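Acetyltransferase (Vibrio fischeri, PDB 3JVN) probably transfers an acyl group, most likely acetyl from acetyl-coenzyme A as in other GNAT-family enzymes, to a substrate that remains unidentified. Local coordinates at residues H74-I79 with M88-E93. Sequence-based numbering, arbitrary orientation.
Sequences HFCELI and MATIDE
Asp92 OD1 takes two hydrogen bonds, one from His74 ND1 at 3.0 Å and one shared with Tyr50 OH. The pair sits on a beta hairpin of the mixed GNAT-family sheet, formed by strands 67-79 and 86-96. OD1 meets the imidazole through its syn lone pair, and the N-H...O angle is 148°. Ring and carboxylate lie nearly coplanar, 18° apart, although the two side chains cross at about a right angle. His74 CG stands between the backbone N and the carbonyl carbon (chi1 74°). The His74 and Thr90 side chains lie side by side, pointing the same way, and His74 CE1 packs 3.4 Å from Thr90 CB. Asp92 and Glu93 lie opposite the single residue Thr72, a classic beta bulge just beyond the paired residues.

The backbones of His74 and Thr90 form a hydrogen-bonded antiparallel pair, and so do those of Cys76 and selenomethionine Met88. His74 N donates to Thr90 O at 2.8 Å. Phe75 and Ala89 form the non-hydrogen-bonded pair between them. Their side chains point to the face opposite that of His74, Cys76, Met88 and Thr90, where both touch Leu117 of helix 105-118. Phe75 CD1 lies 4.1 Å from Ala89 CB, and the Phe75 ring also meets that of Tyr120.

Beyond Cys76 the hairpin goes on, with Leu78 bonded through its backbone to Val86. Residues 77-79 also pair with a strand of the second subunit, which extends the sheet across the interface. Leu78 reaches Met88, whose side chain is extended beyond CG. The two cross obliquely, with Leu78 CD2 3.5 Å from Met88 CE. Cys76 SG lies over the neighbouring strand, 3.4 Å from Ala89 CA and 3.2 Å from Thr90 OG1.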
ATOM      1  N   HIS A  74       3.442  -1.860 -12.737  1.00 25.12           N
ATOM      2  CA  HIS A  74       4.825  -1.804 -12.246  1.00 25.19           C
ATOM      3  C   HIS A  74       5.006  -2.258 -10.799  1.00 24.64           C
ATOM      4  O   HIS A  74       4.122  -2.065  -9.976  1.00 23.03           O
ATOM      5  CB  HIS A  74       5.410  -0.385 -12.398  1.00 26.01           C
ATOM      6  CG  HIS A  74       4.881   0.623 -11.415  1.00 25.63           C
ATOM      7  ND1 HIS A  74       3.628   1.187 -11.522  1.00 28.63           N
ATOM      8  CD2 HIS A  74       5.465   1.211 -10.342  1.00 26.20           C
ATOM      9  CE1 HIS A  74       3.463   2.080 -10.563  1.00 26.62           C
ATOM     10  NE2 HIS A  74       4.562   2.117  -9.832  1.00 24.89           N
ATOM     11  N   PHE A  75       6.152  -2.874 -10.507  1.00 23.80           N
ATOM     12  CA  PHE A  75       6.458  -3.323  -9.147  1.00 25.12           C
ATOM     13  C   PHE A  75       6.862  -2.100  -8.324  1.00 27.69           C
ATOM     14  O   PHE A  75       7.421  -1.130  -8.856  1.00 28.01           O
ATOM     15  CB  PHE A  75       7.626  -4.333  -9.135  1.00 23.07           C
ATOM     16  CG  PHE A  75       7.272  -5.689  -9.682  1.00 22.33           C
ATOM     17  CD1 PHE A  75       6.209  -6.413  -9.141  1.00 22.05           C
ATOM     18  CD2 PHE A  75       7.998  -6.239 -10.745  1.00 22.16           C
ATOM     19  CE1 PHE A  75       5.862  -7.670  -9.635  1.00 22.35           C
ATOM     20  CE2 PHE A  75       7.670  -7.498 -11.259  1.00 24.24           C
ATOM     21  CZ  PHE A  75       6.588  -8.220 -10.699  1.00 24.86           C
ATOM     22  N   CYS A  76       6.554  -2.131  -7.034  1.00 29.03           N
ATOM     23  CA  CYS A  76       6.930  -1.040  -6.147  1.00 31.65           C
ATOM     24  C   CYS A  76       7.207  -1.589  -4.765  1.00 33.01           C
ATOM     25  O   CYS A  76       6.846  -2.722  -4.443  1.00 32.82           O
ATOM     26  CB  CYS A  76       5.856   0.048  -6.090  1.00 33.05           C
ATOM     27  SG  CYS A  76       4.195  -0.469  -6.527  1.00 39.80           S
ATOM     28  N   GLU A  77       7.874  -0.788  -3.951  1.00 33.62           N
ATOM     29  CA  GLU A  77       8.232  -1.225  -2.616  1.00 32.50           C
ATOM     30  C   GLU A  77       7.884  -0.226  -1.543  1.00 31.11           C
ATOM     31  O   GLU A  77       8.248   0.950  -1.625  1.00 29.69           O
ATOM     32  CB  GLU A  77       9.734  -1.487  -2.535  1.00 33.23           C
ATOM     33  CG  GLU A  77      10.222  -2.795  -3.101  1.00 32.61           C
ATOM     34  CD  GLU A  77      11.715  -2.940  -2.892  1.00 33.81           C
ATOM     35  OE1 GLU A  77      12.195  -4.082  -2.713  1.00 32.81           O
ATOM     36  OE2 GLU A  77      12.396  -1.890  -2.904  1.00 31.60           O
ATOM     37  N   LEU A  78       7.176  -0.715  -0.533  1.00 28.92           N
ATOM     38  CA  LEU A  78       6.816   0.096   0.608  1.00 26.73           C
ATOM     39  C   LEU A  78       8.071   0.060   1.482  1.00 26.63           C
ATOM     40  O   LEU A  78       8.403  -0.959   2.092  1.00 25.19           O
ATOM     41  CB  LEU A  78       5.634  -0.525   1.339  1.00 26.98           C
ATOM     42  CG  LEU A  78       5.229   0.164   2.638  1.00 26.57           C
ATOM     43  CD1 LEU A  78       4.614   1.519   2.320  1.00 28.05           C
ATOM     44  CD2 LEU A  78       4.232  -0.711   3.382  1.00 26.08           C
ATOM     45  N   ILE A  79       8.785   1.176   1.498  1.00 25.79           N
ATOM     46  CA  ILE A  79      10.020   1.309   2.254  1.00 23.74           C
ATOM     47  C   ILE A  79       9.807   2.068   3.556  1.00 24.67           C
ATOM     48  O   ILE A  79       9.134   3.112   3.598  1.00 27.76           O
ATOM     49  CB  ILE A  79      11.084   2.023   1.397  1.00 23.91           C
ATOM     50  CG1 ILE A  79      11.520   1.084   0.264  1.00 24.09           C
ATOM     51  CG2 ILE A  79      12.246   2.472   2.255  1.00 20.41           C
ATOM     52  CD1 ILE A  79      12.511   1.711  -0.716  1.00 30.17           C
HETATM   53  N   MSE A  88       5.178  -4.812  -3.420  1.00 32.38           N
HETATM   54  CA  MSE A  88       3.835  -4.473  -3.865  1.00 32.45           C
HETATM   55  C   MSE A  88       3.909  -4.081  -5.322  1.00 29.97           C
HETATM   56  O   MSE A  88       4.993  -4.010  -5.904  1.00 30.70           O
HETATM   57  CB  MSE A  88       3.273  -3.308  -3.054  1.00 37.10           C
HETATM   58  CG  MSE A  88       3.327  -3.496  -1.558  1.00 42.61           C
HETATM   59 SE   MSE A  88       2.364  -2.084  -0.669  1.00 53.76          SE
HETATM   60  CE  MSE A  88       2.458  -2.755   1.138  1.00 48.91           C
ATOM     61  N   ALA A  89       2.754  -3.819  -5.912  1.00 26.01           N
ATOM     62  CA  ALA A  89       2.712  -3.434  -7.305  1.00 25.97           C
ATOM     63  C   ALA A  89       1.531  -2.529  -7.605  1.00 25.22           C
ATOM     64  O   ALA A  89       0.660  -2.314  -6.760  1.00 24.17           O
ATOM     65  CB  ALA A  89       2.665  -4.683  -8.213  1.00 26.14           C
ATOM     66  N   THR A  90       1.504  -2.017  -8.832  1.00 25.26           N
ATOM     67  CA  THR A  90       0.439  -1.121  -9.274  1.00 25.42           C
ATOM     68  C   THR A  90       0.051  -1.400 -10.731  1.00 24.94           C
ATOM     69  O   THR A  90       0.913  -1.526 -11.599  1.00 24.80           O
ATOM     70  CB  THR A  90       0.884   0.369  -9.176  1.00 25.06           C
ATOM     71  OG1 THR A  90       1.492   0.607  -7.900  1.00 24.83           O
ATOM     72  CG2 THR A  90      -0.311   1.298  -9.333  1.00 21.07           C
ATOM     73  N   ILE A  91      -1.247  -1.506 -10.985  1.00 24.13           N
ATOM     74  CA  ILE A  91      -1.744  -1.702 -12.340  1.00 26.66           C
ATOM     75  C   ILE A  91      -2.099  -0.283 -12.755  1.00 27.08           C
ATOM     76  O   ILE A  91      -2.952   0.364 -12.140  1.00 26.34           O
ATOM     77  CB  ILE A  91      -2.991  -2.629 -12.372  1.00 27.25           C
ATOM     78  CG1 ILE A  91      -2.562  -4.064 -12.059  1.00 30.49           C
ATOM     79  CG2 ILE A  91      -3.640  -2.600 -13.741  1.00 27.97           C
ATOM     80  CD1 ILE A  91      -3.695  -5.022 -11.814  1.00 34.18           C
ATOM     81  N   ASP A  92      -1.416   0.204 -13.786  1.00 26.91           N
ATOM     82  CA  ASP A  92      -1.613   1.565 -14.247  1.00 27.41           C
ATOM     83  C   ASP A  92      -2.712   1.786 -15.298  1.00 27.91           C
ATOM     84  O   ASP A  92      -3.753   2.372 -15.001  1.00 25.21           O
ATOM     85  CB  ASP A  92      -0.268   2.104 -14.751  1.00 26.45           C
ATOM     86  CG  ASP A  92       0.811   2.055 -13.681  1.00 29.40           C
ATOM     87  OD1 ASP A  92       1.912   1.511 -13.945  1.00 26.92           O
ATOM     88  OD2 ASP A  92       0.554   2.572 -12.569  1.00 31.89           O
ATOM     89  N   GLU A  93      -2.473   1.308 -16.515  1.00 29.19           N
ATOM     90  CA  GLU A  93      -3.410   1.484 -17.617  1.00 31.52           C
ATOM     91  C   GLU A  93      -3.861   0.204 -18.293  1.00 32.08           C
ATOM     92  O   GLU A  93      -3.179  -0.822 -18.255  1.00 32.49           O
ATOM     93  CB  GLU A  93      -2.783   2.382 -18.674  1.00 32.78           C
ATOM     94  CG  GLU A  93      -2.384   3.723 -18.161  1.00 34.49           C
ATOM     95  CD  GLU A  93      -1.134   4.214 -18.829  1.00 38.22           C
ATOM     96  OE1 GLU A  93      -0.059   3.589 -18.633  1.00 37.99           O
ATOM     97  OE2 GLU A  93      -1.233   5.232 -19.552  1.00 40.23           O
TER